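Local coordinates for protein peptidase M3B, oligoendopeptidase F (Enterococcus faecium, PDB 2QR4) that probably cleaves short peptides within the chain, as a zinc-dependent endopeptidase of family M3B (oligoendopeptidase F), at residues L98-I103 with Q122-R127; Q183-T188 with D283-V288; H243-V248 with D552-A557; E314-I319 with N529-L534. All coordinates share one frame; numbering follows the deposited sequence.

The centre of interaction 3 lies about 17 Å from the chain's centre, while interactions 1 and 2, their centres 55 Å apart, lie on opposite sides of that centre. Interaction 1 belongs to the oligopeptidase F region and the other three to the peptidase M3 region. Interactions 1 and 3 touch, Gln-122 OE1 packing 3.8 Å from His-243 NE2. Interaction 4 comes within about 9 Å of interaction 3 (nearest atoms) without touching it. It also packs directly on helix 361-379, which carries the HEXXH sequence that binds the catalytic zinc in this family. Interaction 2 is remote: its nearest neighbour here is interaction 3, about 23 Å away at the nearest atoms.

Interaction 1: L98-I103 with Q122-R127; sequences LSDDQI and QIVDNR
Arg-127 grips Asp-100 from above the carboxylate plane: NH2 stands 38° out of that plane, yet its N-H points almost straight at OD1 (2.9 Å, 174°). From the guanidinium's side the same salt bridge is flat, with OD1 at the edge and in plane. A bend at chi3 (-89°) turns NE off the line of the arginine chain, and the guanidinium continues from there to the carboxylate. NH2 also makes a weak bond to Leu-98 O at 3.4 Å, and NH1 binds Leu-96 O, so carbonyls of the incoming loop help fix the rotation of the guanidinium. The CG1 methyl of Val-124 packs against the carboxylate, 3.1 Å from Asp-100 OD1. Beside the ion pair the contact turns apolar, Ile-103 CD1 meeting Val-124 CG2 at 3.7 Å, with Ile-95 of helix 91-95 close by. Asp-100 sits in the first turn of helix 100-109, where the helix dipole would be expected to stabilise its negative charge. The start of that helix is closed by Ser-99 and Gln-102: Ser-99 N donates to Gln-102 OE1 (2.8 Å), and Gln-102 N returns a bond to Ser-99 OG (3.0 Å), the reciprocal pair of a capping box.

Interaction 2: Q183-T188 with D283-V288; sequences QLLEST and DLYTPV
The C-terminal end of helix 178-185 and the residues that follow it, Glu-186 and Ser-187, are tied here to the irregular loop 283-288, and the tie is made largely by carbonyl groups. The chains run very close, with CA of Glu-186 only 4.1 Å from CA of Thr-286. The hydroxyl of Thr-286 faces two carbonyls, Glu-186 O at 3.1 Å and Ser-187 O at a similar distance. Which of them takes its one proton is not settled, and the position of Ser-187 O is less certain. OG1 reaches them because it stands anti to the backbone N (chi1 -168°), which puts the CG2 methyl in the crowded position between N and the carbonyl carbon. One residue earlier on each side, a water completes the join: it donates to Leu-185 O (2.8 Å) and accepts from Tyr-285 N (2.8 Å), bridging a carbonyl at the helix end to an amide of the loop. Carbon contacts fill in around these bonds. Glu-186 CG leans on Tyr-285 O at 3.4 Å, Pro-287 CD lies 3.6 Å from Glu-186 O, and Leu-185 CD1 approaches Tyr-285 CD1 at 4.4 Å. Helix 190-206 reinforces the junction through Arg-193, which binds Ser-187 O and forms a salt bridge with Asp-283, itself also paired with Arg-190. Arg-270 of helix 260-274 holds Thr-286 O, while Tyr-285 packs on Lys-433 and Arg-438 of helix 418-454.

Interaction 3: H243-V248 with D552-A557; sequences HIPESV and DMTQAA
Val-248 and Met-553, a selenomethionine, share one water, and this is the polar link between their segments: the water donates to Val-248 O (2.7 Å) and to Met-553 O (2.7 Å), joining the first turn of helix 246-258 to the loop by carbonyls alone. No direct hydrogen bond spans the two segments. The van der Waals contacts gather on Thr-554 CG2, which sits beside the backbone N and lies 3.8 Å from Ser-247 OG and 4.3 Å from Pro-245 CG. Val-248 turns its CB against Met-553 O at 3.5 Å, and its CG1 just reaches Met-553 CB at 4.5 Å. Bonds inside the loop give it the shape that presents these groups. Residues 552 to 555 form a type I beta turn, and Asp-552 OD1 accepts from Thr-554 N at 3.0 Å, an Asx turn in which the amide approaches on the anti side of the carboxylate, tilted 28° out of its plane. Around the contact, Thr-251 of helix 246-258 binds Thr-554 O, extending the join by one more turn. Met-553 reaches Thr-507 and Ala-511 of helix 503-520, Val-248 meets Phe-503 there, and Pro-245 packs on Val-543 of helix 542-548.

Interaction 4: E314-I319 with N529-L534; sequences EEYMAI and NYLAYL
Tyr-316 fills the tight side of this contact, setting the CD1-CE1 edge of its ring against methyls of Leu-531 and Leu-534. Leu-534 CD1 lies in the plane of the ring, 4.0 Å from Tyr-316 CE1, and the leucine crosses the tyrosine at about a right angle. Leu-531 CD2 meets the neighbouring rim atom, Tyr-316 CD1, at 4.2 Å. Farther on, Tyr-316 CE1 approaches CE2 of Tyr-530 at 4.5 Å, at that ring's edge. In Tyr-316, chi1 (-168°) sets CG anti to the backbone N, and the ring continues from there to the leucines. The two helices belong to the largely helical M3 peptidase region; the axes of segments 314-318 and 529-534 come within 11.4 Å at 40°, a wide gap bridged by these long side chains. Behind the tyrosine stands helix 361-379, with Val-375 against Tyr-316 and Phe-379 against Leu-534. Tyr-316 OH is bonded to Asn-403 of helix 394-414. On the loose side, toward solvent, the packing thins to the exposed Glu-315, whose CB touches Leu-531 CD1 at 4.1 Å.

Interaction 1: L98-I103 with Q122-R127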
loop_
_atom_site.group_PDB
_atom_site.type_symbol
_atom_site.label_atom_id
_atom_site.label_comp_id
_atom_site.label_asym_id
_atom_site.label_seq_id
_atom_site.Cartn_x
_atom_site.Cartn_y
_atom_site.Cartn_z
ATOM N N LEU A 98 -35.068 -11.179 4.315
ATOM C CA LEU A 98 -36.375 -11.021 4.918
ATOM C C LEU A 98 -36.920 -9.650 4.534
ATOM O O LEU A 98 -36.159 -8.718 4.263
ATOM C CB LEU A 98 -36.274 -11.128 6.436
ATOM C CG LEU A 98 -35.663 -12.429 6.950
ATOM C CD1 LEU A 98 -35.405 -12.337 8.430
ATOM C CD2 LEU A 98 -36.582 -13.595 6.634
ATOM N N SER A 99 -38.241 -9.531 4.511
ATOM C CA SER A 99 -38.894 -8.246 4.282
ATOM C C SER A 99 -38.917 -7.429 5.574
ATOM O O SER A 99 -39.065 -7.988 6.666
ATOM C CB SER A 99 -40.337 -8.472 3.860
ATOM O OG SER A 99 -41.112 -8.778 5.010
ATOM N N ASP A 100 -38.798 -6.109 5.441
ATOM C CA ASP A 100 -38.987 -5.200 6.573
ATOM C C ASP A 100 -40.090 -5.650 7.536
ATOM O O ASP A 100 -39.902 -5.628 8.754
ATOM C CB ASP A 100 -39.285 -3.779 6.085
ATOM C CG ASP A 100 -38.024 -3.011 5.727
ATOM O OD1 ASP A 100 -36.938 -3.630 5.681
ATOM O OD2 ASP A 100 -38.117 -1.784 5.500
ATOM N N ASP A 101 -41.238 -6.058 7.009
ATOM C CA ASP A 101 -42.343 -6.423 7.902
ATOM C C ASP A 101 -42.205 -7.793 8.556
ATOM O O ASP A 101 -42.808 -8.044 9.602
ATOM C CB ASP A 101 -43.739 -6.224 7.267
ATOM C CG ASP A 101 -43.689 -5.949 5.772
ATOM O OD1 ASP A 101 -44.790 -5.847 5.180
ATOM O OD2 ASP A 101 -42.574 -5.825 5.189
ATOM N N GLN A 102 -41.420 -8.683 7.953
ATOM C CA GLN A 102 -41.092 -9.957 8.602
ATOM C C GLN A 102 -40.168 -9.704 9.791
ATOM O O GLN A 102 -40.253 -10.369 10.820
ATOM C CB GLN A 102 -40.388 -10.902 7.633
ATOM C CG GLN A 102 -41.287 -11.701 6.710
ATOM C CD GLN A 102 -40.474 -12.441 5.660
ATOM O OE1 GLN A 102 -39.845 -11.823 4.792
ATOM N NE2 GLN A 102 -40.453 -13.769 5.755
ATOM N N ILE A 103 -39.277 -8.735 9.622
ATOM C CA ILE A 103 -38.304 -8.380 10.642
ATOM C C ILE A 103 -38.982 -7.815 11.891
ATOM O O ILE A 103 -38.744 -8.311 12.990
ATOM C CB ILE A 103 -37.251 -7.402 10.081
ATOM C CG1 ILE A 103 -36.427 -8.089 8.991
ATOM C CG2 ILE A 103 -36.335 -6.902 11.167
ATOM C CD1 ILE A 103 -35.339 -7.212 8.385
ATOM N N GLN A 122 -30.442 0.097 11.434
ATOM C CA GLN A 122 -29.391 0.600 10.554
ATOM C C GLN A 122 -29.303 -0.261 9.325
ATOM O O GLN A 122 -29.210 0.243 8.198
ATOM C CB GLN A 122 -28.030 0.602 11.252
ATOM C CG GLN A 122 -27.634 1.932 11.859
ATOM C CD GLN A 122 -28.718 2.525 12.747
ATOM O OE1 GLN A 122 -29.834 2.800 12.296
ATOM N NE2 GLN A 122 -28.385 2.739 14.013
ATOM N N ILE A 123 -29.332 -1.568 9.550
ATOM C CA ILE A 123 -29.186 -2.516 8.462
ATOM C C ILE A 123 -30.313 -2.360 7.461
ATOM O O ILE A 123 -30.053 -2.244 6.267
ATOM C CB ILE A 123 -29.102 -3.950 8.969
ATOM C CG1 ILE A 123 -27.823 -4.117 9.795
ATOM C CG2 ILE A 123 -29.120 -4.913 7.792
ATOM C CD1 ILE A 123 -27.778 -5.372 10.570
ATOM N N VAL A 124 -31.551 -2.326 7.962
ATOM C CA VAL A 124 -32.748 -2.132 7.141
ATOM C C VAL A 124 -32.711 -0.814 6.366
ATOM O O VAL A 124 -33.140 -0.745 5.209
ATOM C CB VAL A 124 -34.034 -2.198 8.006
ATOM C CG1 VAL A 124 -35.246 -1.616 7.264
ATOM C CG2 VAL A 124 -34.305 -3.632 8.447
ATOM N N ASP A 125 -32.188 0.227 7.003
ATOM C CA ASP A 125 -32.105 1.541 6.377
ATOM C C ASP A 125 -30.963 1.601 5.370
ATOM O O ASP A 125 -30.791 2.593 4.676
ATOM C CB ASP A 125 -31.875 2.627 7.433
ATOM C CG ASP A 125 -33.103 2.919 8.257
ATOM O OD1 ASP A 125 -32.934 3.506 9.343
ATOM O OD2 ASP A 125 -34.229 2.572 7.833
ATOM N N ASN A 126 -30.178 0.539 5.298
ATOM C CA ASN A 126 -28.959 0.545 4.509
ATOM C C ASN A 126 -29.062 -0.519 3.427
ATOM O O ASN A 126 -28.071 -0.926 2.820
ATOM C CB ASN A 126 -27.787 0.240 5.431
ATOM C CG ASN A 126 -26.543 0.968 5.045
ATOM O OD1 ASN A 126 -25.439 0.455 5.223
ATOM N ND2 ASN A 126 -26.698 2.179 4.518
ATOM N N ARG A 127 -30.293 -0.960 3.211
ATOM C CA ARG A 127 -30.642 -1.972 2.228
ATOM C C ARG A 127 -29.930 -1.768 0.900
ATOM O O ARG A 127 -29.443 -2.725 0.290
ATOM C CB ARG A 127 -32.158 -1.923 2.012
ATOM C CG ARG A 127 -32.766 -3.148 1.370
ATOM C CD ARG A 127 -34.291 -3.086 1.407
ATOM N NE ARG A 127 -34.892 -3.673 2.613
ATOM C CZ ARG A 127 -34.888 -4.976 2.896
ATOM N NH1 ARG A 127 -34.274 -5.839 2.098
ATOM N NH2 ARG A 127 -35.478 -5.424 3.988
#

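Interaction 2: Q183-T188 with D283-V288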
loop_
_atom_site.group_PDB
_atom_site.type_symbol
_atom_site.label_atom_id
_atom_site.label_comp_id
_atom_site.label_asym_id
_atom_site.label_seq_id
_atom_site.Cartn_x
_atom_site.Cartn_y
_atom_site.Cartn_z
ATOM N N GLN A 183 8.202 21.511 19.699
ATOM C CA GLN A 183 8.877 22.397 20.645
ATOM C C GLN A 183 9.660 23.417 19.859
ATOM O O GLN A 183 9.622 24.608 20.158
ATOM C CB GLN A 183 9.880 21.647 21.522
ATOM C CG GLN A 183 9.308 20.646 22.503
ATOM C CD GLN A 183 10.382 20.153 23.466
ATOM O OE1 GLN A 183 11.523 19.901 23.060
ATOM N NE2 GLN A 183 10.030 20.033 24.749
ATOM N N LEU A 184 10.397 22.925 18.863
ATOM C CA LEU A 184 11.279 23.770 18.075
ATOM C C LEU A 184 10.504 24.808 17.260
ATOM O O LEU A 184 10.976 25.927 17.089
ATOM C CB LEU A 184 12.194 22.932 17.192
ATOM C CG LEU A 184 13.201 22.055 17.941
ATOM C CD1 LEU A 184 13.909 21.147 16.969
ATOM C CD2 LEU A 184 14.208 22.874 18.682
ATOM N N LEU A 185 9.308 24.456 16.785
ATOM C CA LEU A 185 8.480 25.424 16.059
ATOM C C LEU A 185 7.940 26.537 16.960
ATOM O O LEU A 185 7.433 27.542 16.464
ATOM C CB LEU A 185 7.339 24.738 15.289
ATOM C CG LEU A 185 7.624 24.539 13.800
ATOM C CD1 LEU A 185 7.511 25.838 13.031
ATOM C CD2 LEU A 185 9.013 23.995 13.621
ATOM N N GLU A 186 8.063 26.368 18.274
ATOM C CA GLU A 186 7.524 27.349 19.217
ATOM C C GLU A 186 8.612 28.234 19.780
ATOM O O GLU A 186 8.338 29.171 20.518
ATOM C CB GLU A 186 6.803 26.655 20.369
ATOM C CG GLU A 186 5.545 25.888 19.948
ATOM C CD GLU A 186 4.925 25.094 21.097
ATOM O OE1 GLU A 186 5.493 25.104 22.214
ATOM O OE2 GLU A 186 3.874 24.456 20.878
ATOM N N SER A 187 9.852 27.927 19.434
ATOM C CA SER A 187 10.990 28.615 20.020
ATOM C C SER A 187 10.929 30.116 19.749
ATOM O O SER A 187 10.452 30.556 18.699
ATOM C CB SER A 187 12.290 28.021 19.468
ATOM O OG SER A 187 13.381 28.894 19.699
ATOM N N THR A 188 11.413 30.910 20.693
ATOM C CA THR A 188 11.445 32.353 20.490
ATOM C C THR A 188 12.654 32.702 19.642
ATOM O O THR A 188 12.830 33.847 19.225
ATOM C CB THR A 188 11.517 33.118 21.817
ATOM O OG1 THR A 188 12.775 32.851 22.450
ATOM C CG2 THR A 188 10.377 32.693 22.738
ATOM N N ASP A 283 6.456 30.844 11.509
ATOM C CA ASP A 283 6.241 31.863 12.547
ATOM C C ASP A 283 4.871 31.790 13.222
ATOM O O ASP A 283 4.565 32.632 14.065
ATOM C CB ASP A 283 6.396 33.272 11.961
ATOM C CG ASP A 283 7.801 33.561 11.487
ATOM O OD1 ASP A 283 8.765 33.149 12.181
ATOM O OD2 ASP A 283 7.933 34.206 10.420
ATOM N N LEU A 284 4.035 30.821 12.849
ATOM C CA LEU A 284 2.628 30.856 13.287
ATOM C C LEU A 284 2.347 30.158 14.614
ATOM O O LEU A 284 1.241 30.266 15.141
ATOM C CB LEU A 284 1.687 30.288 12.212
ATOM C CG LEU A 284 1.764 30.863 10.795
ATOM C CD1 LEU A 284 0.576 30.412 9.974
ATOM C CD2 LEU A 284 1.847 32.372 10.803
ATOM N N TYR A 285 3.328 29.446 15.161
ATOM C CA TYR A 285 3.066 28.635 16.359
ATOM C C TYR A 285 3.842 29.105 17.562
ATOM O O TYR A 285 3.783 28.490 18.614
ATOM C CB TYR A 285 3.348 27.153 16.082
ATOM C CG TYR A 285 2.625 26.660 14.856
ATOM C CD1 TYR A 285 3.211 26.748 13.597
ATOM C CD2 TYR A 285 1.343 26.123 14.948
ATOM C CE1 TYR A 285 2.547 26.298 12.461
ATOM C CE2 TYR A 285 0.667 25.677 13.820
ATOM C CZ TYR A 285 1.271 25.765 12.583
ATOM O OH TYR A 285 0.601 25.328 11.465
ATOM N N THR A 286 4.580 30.199 17.400
ATOM C CA THR A 286 5.347 30.788 18.491
ATOM C C THR A 286 4.465 31.830 19.209
ATOM O O THR A 286 3.632 32.473 18.572
ATOM C CB THR A 286 6.655 31.411 17.939
ATOM O OG1 THR A 286 7.553 31.735 19.009
ATOM C CG2 THR A 286 6.389 32.651 17.108
ATOM N N PRO A 287 4.625 31.991 20.536
ATOM C CA PRO A 287 3.735 32.893 21.295
ATOM C C PRO A 287 3.877 34.343 20.859
ATOM O O PRO A 287 4.997 34.830 20.702
ATOM C CB PRO A 287 4.232 32.752 22.737
ATOM C CG PRO A 287 4.997 31.448 22.758
ATOM C CD PRO A 287 5.629 31.354 21.404
ATOM N N VAL A 288 2.756 35.025 20.641
ATOM C CA VAL A 288 2.819 36.431 20.258
ATOM C C VAL A 288 2.682 37.338 21.467
ATOM O O VAL A 288 3.089 38.496 21.414
ATOM C CB VAL A 288 1.739 36.811 19.240
ATOM C CG1 VAL A 288 1.990 36.118 17.909
ATOM C CG2 VAL A 288 0.358 36.481 19.773
HETATM O O HOH W 1 6.091 29.169 14.607
#

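Interaction 3: H243-V248 with D552-A557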
loop_
_atom_site.group_PDB
_atom_site.type_symbol
_atom_site.label_atom_id
_atom_site.label_comp_id
_atom_site.label_asym_id
_atom_site.label_seq_id
_atom_site.Cartn_x
_atom_site.Cartn_y
_atom_site.Cartn_z
ATOM N N HIS A 243 -25.310 8.988 9.813
ATOM C CA HIS A 243 -26.510 9.776 9.508
ATOM C C HIS A 243 -26.225 11.275 9.470
ATOM O O HIS A 243 -27.076 12.098 9.811
ATOM C CB HIS A 243 -27.649 9.432 10.473
ATOM C CG HIS A 243 -27.818 7.960 10.680
ATOM N ND1 HIS A 243 -27.179 7.272 11.692
ATOM C CD2 HIS A 243 -28.518 7.035 9.981
ATOM C CE1 HIS A 243 -27.488 5.991 11.613
ATOM N NE2 HIS A 243 -28.300 5.821 10.585
ATOM N N ILE A 244 -25.018 11.620 9.035
ATOM C CA ILE A 244 -24.667 13.010 8.799
ATOM C C ILE A 244 -24.978 13.334 7.348
ATOM O O ILE A 244 -24.433 12.720 6.449
ATOM C CB ILE A 244 -23.183 13.261 9.071
ATOM C CG1 ILE A 244 -22.850 12.848 10.508
ATOM C CG2 ILE A 244 -22.834 14.728 8.818
ATOM C CD1 ILE A 244 -21.386 12.985 10.870
ATOM N N PRO A 245 -25.898 14.274 7.117
ATOM C CA PRO A 245 -26.166 14.687 5.743
ATOM C C PRO A 245 -24.935 15.392 5.177
ATOM O O PRO A 245 -24.225 16.071 5.917
ATOM C CB PRO A 245 -27.313 15.704 5.889
ATOM C CG PRO A 245 -27.815 15.573 7.298
ATOM C CD PRO A 245 -26.723 14.984 8.114
ATOM N N GLU A 246 -24.682 15.229 3.880
ATOM C CA GLU A 246 -23.558 15.897 3.224
ATOM C C GLU A 246 -23.612 17.424 3.401
ATOM O O GLU A 246 -22.583 18.100 3.393
ATOM C CB GLU A 246 -23.521 15.551 1.732
ATOM C CG GLU A 246 -23.061 14.129 1.425
ATOM C CD GLU A 246 -22.546 13.992 -0.001
ATOM O OE1 GLU A 246 -21.315 14.096 -0.206
ATOM O OE2 GLU A 246 -23.366 13.807 -0.922
ATOM N N SER A 247 -24.814 17.966 3.570
ATOM C CA SER A 247 -24.974 19.397 3.720
ATOM C C SER A 247 -24.234 19.973 4.935
ATOM O O SER A 247 -23.875 21.137 4.912
ATOM C CB SER A 247 -26.445 19.743 3.833
ATOM O OG SER A 247 -26.952 19.238 5.051
ATOM N N VAL A 248 -24.018 19.205 6.007
ATOM C CA VAL A 248 -23.250 19.791 7.096
ATOM C C VAL A 248 -21.823 20.079 6.632
ATOM O O VAL A 248 -21.248 21.105 6.985
ATOM C CB VAL A 248 -23.284 19.006 8.458
ATOM C CG1 VAL A 248 -24.561 18.187 8.622
ATOM C CG2 VAL A 248 -22.071 18.160 8.625
ATOM N N ASP A 552 -28.783 23.603 14.736
ATOM C CA ASP A 552 -29.039 22.929 13.476
ATOM C C ASP A 552 -27.806 23.032 12.594
ATOM O O ASP A 552 -27.524 24.089 12.032
ATOM C CB ASP A 552 -30.259 23.521 12.765
ATOM C CG ASP A 552 -30.643 22.739 11.511
ATOM O OD1 ASP A 552 -29.793 21.973 10.992
ATOM O OD2 ASP A 552 -31.794 22.886 11.040
HETATM N N MSE A 553 -27.091 21.918 12.468
HETATM C CA MSE A 553 -25.804 21.881 11.786
HETATM C C MSE A 553 -25.898 21.836 10.260
HETATM O O MSE A 553 -24.880 21.903 9.561
HETATM C CB MSE A 553 -24.975 20.716 12.312
HETATM C CG MSE A 553 -24.347 20.992 13.668
HETATM SE SE MSE A 553 -23.327 19.443 14.270
HETATM C CE MSE A 553 -21.925 20.304 15.301
ATOM N N THR A 554 -27.119 21.717 9.751
ATOM C CA THR A 554 -27.353 21.742 8.315
ATOM C C THR A 554 -27.358 23.184 7.827
ATOM O O THR A 554 -27.231 23.440 6.625
ATOM C CB THR A 554 -28.710 21.112 7.946
ATOM O OG1 THR A 554 -29.755 21.817 8.615
ATOM C CG2 THR A 554 -28.773 19.651 8.357
ATOM N N GLN A 555 -27.495 24.122 8.764
ATOM C CA GLN A 555 -27.604 25.545 8.431
ATOM C C GLN A 555 -26.352 26.320 8.835
ATOM O O GLN A 555 -25.591 25.880 9.682
ATOM C CB GLN A 555 -28.844 26.167 9.079
ATOM C CG GLN A 555 -30.183 25.586 8.611
ATOM C CD GLN A 555 -30.398 25.726 7.115
ATOM O OE1 GLN A 555 -30.925 24.825 6.471
ATOM N NE2 GLN A 555 -29.983 26.855 6.554
ATOM N N ALA A 556 -26.165 27.486 8.232
ATOM C CA ALA A 556 -24.939 28.272 8.375
ATOM C C ALA A 556 -24.853 29.073 9.681
ATOM O O ALA A 556 -23.763 29.410 10.145
ATOM C CB ALA A 556 -24.810 29.216 7.183
ATOM N N ALA A 557 -26.004 29.381 10.265
ATOM C CA ALA A 557 -26.077 30.332 11.363
ATOM C C ALA A 557 -25.116 30.010 12.504
ATOM O O ALA A 557 -24.456 30.896 13.030
ATOM C CB ALA A 557 -27.509 30.426 11.886
HETATM O O HOH W 2 -22.290 22.472 9.055
#

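Interaction 4: E314-I319 with N529-L534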
loop_
_atom_site.group_PDB
_atom_site.type_symbol
_atom_site.label_atom_id
_atom_site.label_comp_id
_atom_site.label_asym_id
_atom_site.label_seq_id
_atom_site.Cartn_x
_atom_site.Cartn_y
_atom_site.Cartn_z
ATOM N N GLU A 314 -27.483 24.758 39.078
ATOM C CA GLU A 314 -27.423 23.877 40.253
ATOM C C GLU A 314 -27.133 22.410 39.925
ATOM O O GLU A 314 -26.133 21.858 40.393
ATOM C CB GLU A 314 -28.705 23.989 41.091
ATOM C CG GLU A 314 -28.649 25.023 42.217
ATOM N N GLU A 315 -28.002 21.779 39.134
ATOM C CA GLU A 315 -27.792 20.385 38.741
ATOM C C GLU A 315 -26.340 20.107 38.333
ATOM O O GLU A 315 -25.667 19.271 38.947
ATOM C CB GLU A 315 -28.737 19.981 37.604
ATOM C CG GLU A 315 -29.981 19.225 38.051
ATOM C CD GLU A 315 -30.430 18.183 37.028
ATOM O OE1 GLU A 315 -31.640 18.116 36.723
ATOM O OE2 GLU A 315 -29.571 17.428 36.529
ATOM N N TYR A 316 -25.869 20.814 37.307
ATOM C CA TYR A 316 -24.512 20.639 36.773
ATOM C C TYR A 316 -23.405 20.774 37.822
ATOM O O TYR A 316 -22.486 19.952 37.872
ATOM C CB TYR A 316 -24.253 21.631 35.633
ATOM C CG TYR A 316 -22.996 21.341 34.840
ATOM C CD1 TYR A 316 -23.061 20.669 33.622
ATOM C CD2 TYR A 316 -21.740 21.730 35.308
ATOM C CE1 TYR A 316 -21.915 20.398 32.889
ATOM C CE2 TYR A 316 -20.588 21.463 34.580
ATOM C CZ TYR A 316 -20.682 20.799 33.367
ATOM O OH TYR A 316 -19.544 20.514 32.635
HETATM N N MSE A 317 -23.490 21.819 38.644
HETATM C CA MSE A 317 -22.489 22.075 39.683
HETATM C C MSE A 317 -22.261 20.880 40.608
HETATM O O MSE A 317 -21.129 20.412 40.755
HETATM C CB MSE A 317 -22.869 23.310 40.507
HETATM C CG MSE A 317 -22.826 24.616 39.722
HETATM SE SE MSE A 317 -21.104 24.912 38.842
HETATM C CE MSE A 317 -19.988 25.020 40.438
ATOM N N ALA A 318 -23.336 20.392 41.224
ATOM C CA ALA A 318 -23.238 19.260 42.139
ATOM C C ALA A 318 -22.694 18.011 41.444
ATOM O O ALA A 318 -21.892 17.279 42.024
ATOM C CB ALA A 318 -24.589 18.969 42.802
ATOM N N ILE A 319 -23.124 17.771 40.208
ATOM C CA ILE A 319 -22.660 16.604 39.457
ATOM C C ILE A 319 -21.222 16.789 38.982
ATOM O O ILE A 319 -20.292 16.797 39.788
ATOM C CB ILE A 319 -23.567 16.299 38.243
ATOM N N ASN A 529 -31.927 21.991 27.731
ATOM C CA ASN A 529 -31.581 21.276 26.505
ATOM C C ASN A 529 -30.124 20.794 26.453
ATOM O O ASN A 529 -29.838 19.715 25.923
ATOM C CB ASN A 529 -31.900 22.134 25.279
ATOM C CG ASN A 529 -33.389 22.291 25.046
ATOM O OD1 ASN A 529 -34.215 21.769 25.798
ATOM N ND2 ASN A 529 -33.742 23.016 23.995
ATOM N N TYR A 530 -29.209 21.599 26.987
ATOM C CA TYR A 530 -27.814 21.189 27.085
ATOM C C TYR A 530 -27.670 19.996 28.026
ATOM O O TYR A 530 -26.953 19.045 27.722
ATOM C CB TYR A 530 -26.936 22.343 27.567
ATOM C CG TYR A 530 -25.458 22.020 27.594
ATOM C CD1 TYR A 530 -24.703 22.063 26.432
ATOM C CD2 TYR A 530 -24.813 21.677 28.782
ATOM C CE1 TYR A 530 -23.346 21.769 26.443
ATOM C CE2 TYR A 530 -23.446 21.381 28.805
ATOM C CZ TYR A 530 -22.724 21.430 27.628
ATOM O OH TYR A 530 -21.378 21.146 27.614
ATOM N N LEU A 531 -28.354 20.052 29.166
ATOM C CA LEU A 531 -28.291 18.972 30.135
ATOM C C LEU A 531 -28.857 17.694 29.537
ATOM O O LEU A 531 -28.294 16.620 29.720
ATOM C CB LEU A 531 -29.042 19.331 31.424
ATOM C CG LEU A 531 -28.569 20.539 32.245
ATOM C CD1 LEU A 531 -29.258 20.565 33.612
ATOM C CD2 LEU A 531 -27.054 20.558 32.407
ATOM N N ALA A 532 -29.968 17.815 28.817
ATOM C CA ALA A 532 -30.583 16.664 28.154
ATOM C C ALA A 532 -29.668 16.078 27.076
ATOM O O ALA A 532 -29.732 14.885 26.781
ATOM C CB ALA A 532 -31.938 17.039 27.563
ATOM N N TYR A 533 -28.821 16.921 26.492
ATOM C CA TYR A 533 -27.808 16.450 25.555
ATOM C C TYR A 533 -26.699 15.701 26.291
ATOM O O TYR A 533 -26.028 14.837 25.720
ATOM C CB TYR A 533 -27.221 17.611 24.753
ATOM C CG TYR A 533 -25.718 17.554 24.658
ATOM C CD1 TYR A 533 -25.090 16.624 23.842
ATOM C CD2 TYR A 533 -24.926 18.421 25.397
ATOM C CE1 TYR A 533 -23.711 16.559 23.760
ATOM C CE2 TYR A 533 -23.548 18.369 25.322
ATOM C CZ TYR A 533 -22.945 17.434 24.504
ATOM O OH TYR A 533 -21.568 17.376 24.424
ATOM N N LEU A 534 -26.511 16.045 27.562
ATOM C CA LEU A 534 -25.549 15.355 28.416
ATOM C C LEU A 534 -26.104 14.005 28.848
ATOM O O LEU A 534 -25.367 13.029 28.977
ATOM C CB LEU A 534 -25.227 16.200 29.649
ATOM C CG LEU A 534 -24.520 17.533 29.408
ATOM C CD1 LEU A 534 -24.512 18.360 30.682
ATOM C CD2 LEU A 534 -23.101 17.314 28.879
#